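Local coordinates for cyclin homolog (PDB 2F2C), which acts as a viral D-type cyclin that modulates the host cell cycle and may contribute to T-cell transformation and proliferation during latent infection, at residues A[58-61]-A[62-66]; A[134-137]-A[138-142]. All coordinates share one frame; numbering follows the deposited sequence.

Interaction 1. Residues A[58-61]-A[62-66]; sequences WMHL and LCESF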
ATOM      1  N   TRP A  58      15.290  -0.106 -21.696  1.00 67.67           N
ATOM      2  CA  TRP A  58      16.218  -0.728 -20.784  1.00 68.02           C
ATOM      3  C   TRP A  58      15.556  -0.964 -19.419  1.00 68.40           C
ATOM      4  O   TRP A  58      15.588  -2.079 -18.896  1.00 68.92           O
ATOM      5  CB  TRP A  58      17.460   0.137 -20.669  1.00 68.34           C
ATOM      6  CG  TRP A  58      18.497  -0.355 -19.723  1.00 68.66           C
ATOM      7  CD1 TRP A  58      19.327  -1.431 -19.888  1.00 69.29           C
ATOM      8  CD2 TRP A  58      18.855   0.235 -18.478  1.00 68.11           C
ATOM      9  NE1 TRP A  58      20.174  -1.550 -18.811  1.00 68.87           N
ATOM     10  CE2 TRP A  58      19.902  -0.539 -17.928  1.00 69.11           C
ATOM     11  CE3 TRP A  58      18.399   1.347 -17.765  1.00 68.14           C
ATOM     12  CZ2 TRP A  58      20.490  -0.238 -16.699  1.00 70.11           C
ATOM     13  CZ3 TRP A  58      18.972   1.642 -16.539  1.00 68.84           C
ATOM     14  CH2 TRP A  58      20.009   0.855 -16.018  1.00 69.59           C
ATOM     15  N   MET A  59      14.943   0.069 -18.842  1.00 68.46           N
ATOM     16  CA  MET A  59      14.267  -0.064 -17.545  1.00 68.57           C
ATOM     17  C   MET A  59      13.267  -1.249 -17.559  1.00 68.14           C
ATOM     18  O   MET A  59      13.198  -2.055 -16.612  1.00 66.85           O
ATOM     19  CB  MET A  59      13.569   1.247 -17.191  1.00 68.33           C
ATOM     20  CG  MET A  59      14.512   2.446 -16.976  1.00 68.55           C
ATOM     21  SD  MET A  59      13.614   4.021 -16.668  1.00 70.42           S
ATOM     22  CE  MET A  59      12.553   3.592 -15.264  1.00 67.45           C
ATOM     23  N   HIS A  60      12.523  -1.351 -18.666  1.00 68.13           N
ATOM     24  CA  HIS A  60      11.641  -2.483 -18.899  1.00 68.36           C
ATOM     25  C   HIS A  60      12.368  -3.829 -18.904  1.00 68.45           C
ATOM     26  O   HIS A  60      11.975  -4.760 -18.185  1.00 68.56           O
ATOM     27  CB  HIS A  60      10.851  -2.329 -20.191  1.00 68.02           C
ATOM     28  CG  HIS A  60       9.872  -3.436 -20.411  1.00 68.47           C
ATOM     29  ND1 HIS A  60       8.569  -3.374 -19.969  1.00 67.42           N
ATOM     30  CD2 HIS A  60      10.017  -4.654 -20.989  1.00 69.88           C
ATOM     31  CE1 HIS A  60       7.945  -4.497 -20.279  1.00 67.78           C
ATOM     32  NE2 HIS A  60       8.802  -5.291 -20.897  1.00 70.74           N
ATOM     33  N   LEU A  61      13.416  -3.937 -19.718  1.00 68.42           N
ATOM     34  CA  LEU A  61      14.166  -5.187 -19.798  1.00 68.65           C
ATOM     35  C   LEU A  61      14.558  -5.641 -18.397  1.00 69.01           C
ATOM     36  O   LEU A  61      14.412  -6.811 -18.042  1.00 68.91           O
ATOM     37  CB  LEU A  61      15.407  -5.037 -20.671  1.00 67.80           C
ATOM     38  CG  LEU A  61      16.118  -6.344 -21.011  1.00 67.51           C
ATOM     39  CD1 LEU A  61      15.206  -7.273 -21.807  1.00 66.54           C
ATOM     40  CD2 LEU A  61      17.399  -6.060 -21.779  1.00 67.46           C
ATOM     41  N   LEU A  62      15.029  -4.679 -17.614  1.00 69.66           N
ATOM     42  CA  LEU A  62      15.554  -4.902 -16.295  1.00 70.62           C
ATOM     43  C   LEU A  62      14.500  -5.551 -15.374  1.00 71.81           C
ATOM     44  O   LEU A  62      14.804  -6.545 -14.675  1.00 72.54           O
ATOM     45  CB  LEU A  62      16.018  -3.562 -15.756  1.00 70.37           C
ATOM     46  CG  LEU A  62      17.244  -3.430 -14.871  1.00 70.38           C
ATOM     47  CD1 LEU A  62      18.331  -4.383 -15.247  1.00 70.04           C
ATOM     48  CD2 LEU A  62      17.745  -2.000 -14.983  1.00 71.38           C
ATOM     49  N   CYS A  63      13.272  -5.017 -15.397  1.00 72.10           N
ATOM     50  CA  CYS A  63      12.165  -5.567 -14.620  1.00 72.58           C
ATOM     51  C   CYS A  63      11.734  -6.937 -15.131  1.00 72.89           C
ATOM     52  O   CYS A  63      11.515  -7.857 -14.345  1.00 73.55           O
ATOM     53  CB  CYS A  63      10.975  -4.624 -14.643  1.00 72.67           C
ATOM     54  SG  CYS A  63      11.337  -2.969 -14.013  1.00 73.53           S
ATOM     55  N   GLU A  64      11.615  -7.066 -16.445  1.00 72.85           N
ATOM     56  CA  GLU A  64      11.240  -8.322 -17.086  1.00 73.33           C
ATOM     57  C   GLU A  64      12.277  -9.388 -16.753  1.00 72.67           C
ATOM     58  O   GLU A  64      11.928 -10.490 -16.339  1.00 73.08           O
ATOM     59  CB  GLU A  64      11.177  -8.107 -18.601  1.00 73.41           C
ATOM     60  CG  GLU A  64      10.364  -9.092 -19.427  1.00 74.47           C
ATOM     61  CD  GLU A  64      10.487  -8.811 -20.934  1.00 75.83           C
ATOM     62  OE1 GLU A  64      11.633  -8.740 -21.454  1.00 79.13           O
ATOM     63  OE2 GLU A  64       9.445  -8.643 -21.620  1.00 78.69           O
ATOM     64  N   SER A  65      13.554  -9.050 -16.912  1.00 72.05           N
ATOM     65  CA  SER A  65      14.644 -10.000 -16.683  1.00 71.09           C
ATOM     66  C   SER A  65      14.828 -10.392 -15.222  1.00 70.62           C
ATOM     67  O   SER A  65      15.115 -11.550 -14.927  1.00 70.35           O
ATOM     68  CB  SER A  65      15.957  -9.460 -17.252  1.00 71.26           C
ATOM     69  OG  SER A  65      15.785  -9.099 -18.620  1.00 71.97           O
ATOM     70  N   PHE A  66      14.662  -9.453 -14.295  1.00 69.83           N
ATOM     71  CA  PHE A  66      14.780  -9.832 -12.897  1.00 69.15           C
ATOM     72  C   PHE A  66      13.469 -10.306 -12.295  1.00 69.10           C
ATOM     73  O   PHE A  66      13.404 -10.595 -11.101  1.00 68.71           O
ATOM     74  CB  PHE A  66      15.441  -8.736 -12.070  1.00 68.75           C
ATOM     75  CG  PHE A  66      16.921  -8.648 -12.292  1.00 68.79           C
ATOM     76  CD1 PHE A  66      17.786  -9.554 -11.670  1.00 67.95           C
ATOM     77  CD2 PHE A  66      17.455  -7.685 -13.139  1.00 67.59           C
ATOM     78  CE1 PHE A  66      19.151  -9.487 -11.875  1.00 65.50           C
ATOM     79  CE2 PHE A  66      18.831  -7.625 -13.350  1.00 65.95           C
ATOM     80  CZ  PHE A  66      19.670  -8.523 -12.713  1.00 65.38           C
TER
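L62 lies against W58 one helical turn back, and this pair is the tightly packed part of the contact. The two side chains run next to each other and point the same way. Methyl CD2 of L62 sits over one face of the indole, 3.8 Å from the centroid of the six-membered ring of W58 and 16° off its normal. This is a CH-pi contact. The closest ring atom is CZ2 of W58, 3.7 Å from CD2 of L62. The chi1 of W58 (178°) sends the indole to the far side from its own N, where the ring can spread under the methyl. Along the backbone, the i to i+4 bonds continue. L62 N donates to W58 O and C63 N to M59 O. E64 N donates to H60 O, at 2.9 Å.

These residues belong to helix 49-65 of the N-terminal cyclin box. By its place and sequence, it probably corresponds to the helix that carries the hydrophobic patch in cellular cyclins. M59 and C63 turn to F73 of helix 72-83, and M59 also reaches V102 of helix 94-109.

The side chains of E64 and S65 face solvent, and the link from E64 to the buried H60 is weak. E64 meets H60 at the edge of its imidazole. NE2 of H60 makes a weak hydrogen bond to OE2 of E64, 3.5 Å long, with the ring and carboxylate planes 78° apart. OE2 of E64 also forms a long, weak ion pair with K183, while the H60 ring stacks edge-to-face with F73. Near the helix end L61 O is held twice by S65, from N and from OG, each at 2.7 Å. The hydroxyl comes from above the carbonyl plane of L61, and OG also lies 3.7 Å from CG of L61.

Interaction 2. Residues A[134-137]-A[138-142]; sequences NQEK and DILEA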
ATOM      1  N   ASN A 134      23.140   8.763  -3.938  1.00 72.96           N
ATOM      2  CA  ASN A 134      22.877  10.195  -3.989  1.00 72.49           C
ATOM      3  C   ASN A 134      21.760  10.559  -4.966  1.00 72.51           C
ATOM      4  O   ASN A 134      20.992  11.489  -4.727  1.00 72.45           O
ATOM      5  CB  ASN A 134      24.159  10.981  -4.272  1.00 72.12           C
ATOM      6  CG  ASN A 134      25.003  11.175  -3.024  1.00 71.54           C
ATOM      7  OD1 ASN A 134      26.083  10.598  -2.893  1.00 70.77           O
ATOM      8  ND2 ASN A 134      24.502  11.977  -2.089  1.00 70.36           N
ATOM      9  N   GLN A 135      21.657   9.800  -6.052  1.00 72.68           N
ATOM     10  CA  GLN A 135      20.616  10.010  -7.058  1.00 72.73           C
ATOM     11  C   GLN A 135      19.247   9.565  -6.547  1.00 72.91           C
ATOM     12  O   GLN A 135      18.228  10.171  -6.899  1.00 73.42           O
ATOM     13  CB  GLN A 135      20.969   9.294  -8.368  1.00 72.79           C
ATOM     14  CG  GLN A 135      20.022   9.569  -9.528  1.00 72.37           C
ATOM     15  CD  GLN A 135      19.909  11.040  -9.831  1.00 71.91           C
ATOM     16  OE1 GLN A 135      20.774  11.608 -10.502  1.00 71.26           O
ATOM     17  NE2 GLN A 135      18.844  11.667  -9.335  1.00 71.02           N
ATOM     18  N   GLU A 136      19.223   8.511  -5.727  1.00 72.71           N
ATOM     19  CA  GLU A 136      17.993   8.098  -5.035  1.00 72.32           C
ATOM     20  C   GLU A 136      17.572   9.180  -4.046  1.00 72.05           C
ATOM     21  O   GLU A 136      16.387   9.482  -3.908  1.00 72.17           O
ATOM     22  CB  GLU A 136      18.176   6.769  -4.297  1.00 72.03           C
ATOM     23  CG  GLU A 136      16.867   6.155  -3.822  1.00 71.18           C
ATOM     24  CD  GLU A 136      17.036   5.236  -2.625  1.00 70.58           C
ATOM     25  OE1 GLU A 136      17.693   5.653  -1.641  1.00 71.52           O
ATOM     26  OE2 GLU A 136      16.492   4.109  -2.653  1.00 68.90           O
ATOM     27  N   LYS A 137      18.561   9.759  -3.374  1.00 71.87           N
ATOM     28  CA  LYS A 137      18.343  10.792  -2.368  1.00 71.86           C
ATOM     29  C   LYS A 137      17.888  12.108  -2.998  1.00 71.63           C
ATOM     30  O   LYS A 137      17.064  12.812  -2.424  1.00 71.45           O
ATOM     31  CB  LYS A 137      19.630  10.992  -1.585  1.00 71.74           C
ATOM     32  CG  LYS A 137      19.494  11.833  -0.343  1.00 72.92           C
ATOM     33  CD  LYS A 137      20.436  11.337   0.769  1.00 74.81           C
ATOM     34  CE  LYS A 137      21.913  11.324   0.354  1.00 74.97           C
ATOM     35  NZ  LYS A 137      22.698  10.358   1.181  1.00 75.74           N
ATOM     36  N   ASP A 138      18.418  12.426  -4.181  1.00 71.43           N
ATOM     37  CA  ASP A 138      18.036  13.645  -4.890  1.00 71.16           C
ATOM     38  C   ASP A 138      16.644  13.555  -5.517  1.00 70.96           C
ATOM     39  O   ASP A 138      15.864  14.514  -5.429  1.00 70.49           O
ATOM     40  CB  ASP A 138      19.098  14.047  -5.915  1.00 71.27           C
ATOM     41  CG  ASP A 138      20.252  14.846  -5.289  1.00 72.41           C
ATOM     42  OD1 ASP A 138      21.391  14.771  -5.809  1.00 73.82           O
ATOM     43  OD2 ASP A 138      20.123  15.574  -4.278  1.00 71.95           O
ATOM     44  N   ILE A 139      16.329  12.411  -6.134  1.00 70.76           N
ATOM     45  CA  ILE A 139      14.961  12.148  -6.626  1.00 70.52           C
ATOM     46  C   ILE A 139      13.911  12.259  -5.511  1.00 70.66           C
ATOM     47  O   ILE A 139      12.947  13.026  -5.616  1.00 70.68           O
ATOM     48  CB  ILE A 139      14.847  10.769  -7.294  1.00 70.38           C
ATOM     49  CG1 ILE A 139      15.585  10.752  -8.632  1.00 69.73           C
ATOM     50  CG2 ILE A 139      13.372  10.395  -7.491  1.00 69.71           C
ATOM     51  CD1 ILE A 139      15.791   9.369  -9.170  1.00 68.88           C
ATOM     52  N   LEU A 140      14.101  11.493  -4.445  1.00 70.54           N
ATOM     53  CA  LEU A 140      13.151  11.487  -3.357  1.00 70.61           C
ATOM     54  C   LEU A 140      12.847  12.890  -2.835  1.00 70.78           C
ATOM     55  O   LEU A 140      11.685  13.274  -2.705  1.00 70.80           O
ATOM     56  CB  LEU A 140      13.651  10.591  -2.229  1.00 70.74           C
ATOM     57  CG  LEU A 140      13.464   9.086  -2.438  1.00 70.69           C
ATOM     58  CD1 LEU A 140      14.303   8.322  -1.422  1.00 70.75           C
ATOM     59  CD2 LEU A 140      11.996   8.675  -2.353  1.00 69.71           C
ATOM     60  N   GLU A 141      13.883  13.670  -2.555  1.00 71.01           N
ATOM     61  CA  GLU A 141      13.651  14.952  -1.922  1.00 71.15           C
ATOM     62  C   GLU A 141      13.092  16.028  -2.844  1.00 70.85           C
ATOM     63  O   GLU A 141      12.424  16.945  -2.392  1.00 71.27           O
ATOM     64  CB  GLU A 141      14.845  15.399  -1.055  1.00 71.16           C
ATOM     65  CG  GLU A 141      15.984  16.185  -1.692  1.00 71.80           C
ATOM     66  CD  GLU A 141      16.952  16.731  -0.624  1.00 72.38           C
ATOM     67  OE1 GLU A 141      17.796  15.952  -0.109  1.00 73.97           O
ATOM     68  OE2 GLU A 141      16.870  17.938  -0.279  1.00 73.11           O
ATOM     69  N   ALA A 142      13.306  15.872  -4.143  1.00 70.85           N
ATOM     70  CA  ALA A 142      12.694  16.743  -5.145  1.00 70.80           C
ATOM     71  C   ALA A 142      11.184  16.530  -5.273  1.00 70.96           C
ATOM     72  O   ALA A 142      10.435  17.493  -5.413  1.00 71.10           O
ATOM     73  CB  ALA A 142      13.371  16.559  -6.494  1.00 70.68           C
TER
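Four i to i+4 backbone bonds join residues 134-137 to 138-141, running from D138 N to N134 O, I139 N to Q135 O, L140 N to E136 O and E141 N to K137 O. The first is 2.8 Å between D138 N and N134 O. The last is 3.3 Å between E141 N and K137 O. The side chains fall on two faces.

On the inner face the chain of Q135 bends at chi2 (57°), which brings the amide back toward I139, and the two side chains cross at an angle. NE2 of Q135 is 3.5 Å from CG1 of I139 and 3.8 Å from its CD1. This is a van der Waals contact between the amide nitrogen and the isoleucine chain. The polar partner of NE2 is the hydroxyl of Y83, through a weak hydrogen bond.

E136 and L140 run alongside each other. CG of E136 is 4.1 Å from CD1 of L140. The E136 chain stays extended beyond CG, so the carboxylate reaches past the leucine. OE2 of E136 forms a salt bridge with K107, and OE1 accepts a hydrogen bond from the backbone of the partner protein chain. L140 packs on an apolar side chain of that partner. K107 would thus hold the buried carboxylate in place and probably favour its charged form. A lysine and a glutamate that together meet the kinase are a hallmark of cyclin boxes, and E136 and K107 are consistent with that pair.

The outer face is more open. E141 places CG between its own N and carbonyl carbon (chi1 88°), and that CG lies 3.6 Å from K137 O. OE1 of E141 bonds to a polar side chain of the partner protein.

Helix 129-142 rests on helix 94-109 through E136 and I139 against I104, and on helix 72-83 through I139 against I79 and Y83.

Interactions 1 and 2 both lie in the N-terminal cyclin box, one after the other along the chain, with helices 72-83 and 94-109 among those between. Interaction 1 lies on helix 49-65 and interaction 2 on helix 129-142. Their centres are about 22 Å apart, and their nearest atoms are about 9 Å apart without touching. Both pack on helices 72-83 and 94-109, which link them indirectly. On helix 94-109, interaction 1 uses V102 and interaction 2 uses L103 and I104. Their outward roles differ. Residues 134-142 meet the partner protein chain directly. Residues 58-66 touch no other chain of the assembly and instead face helix 170-184 and the C-terminal L254.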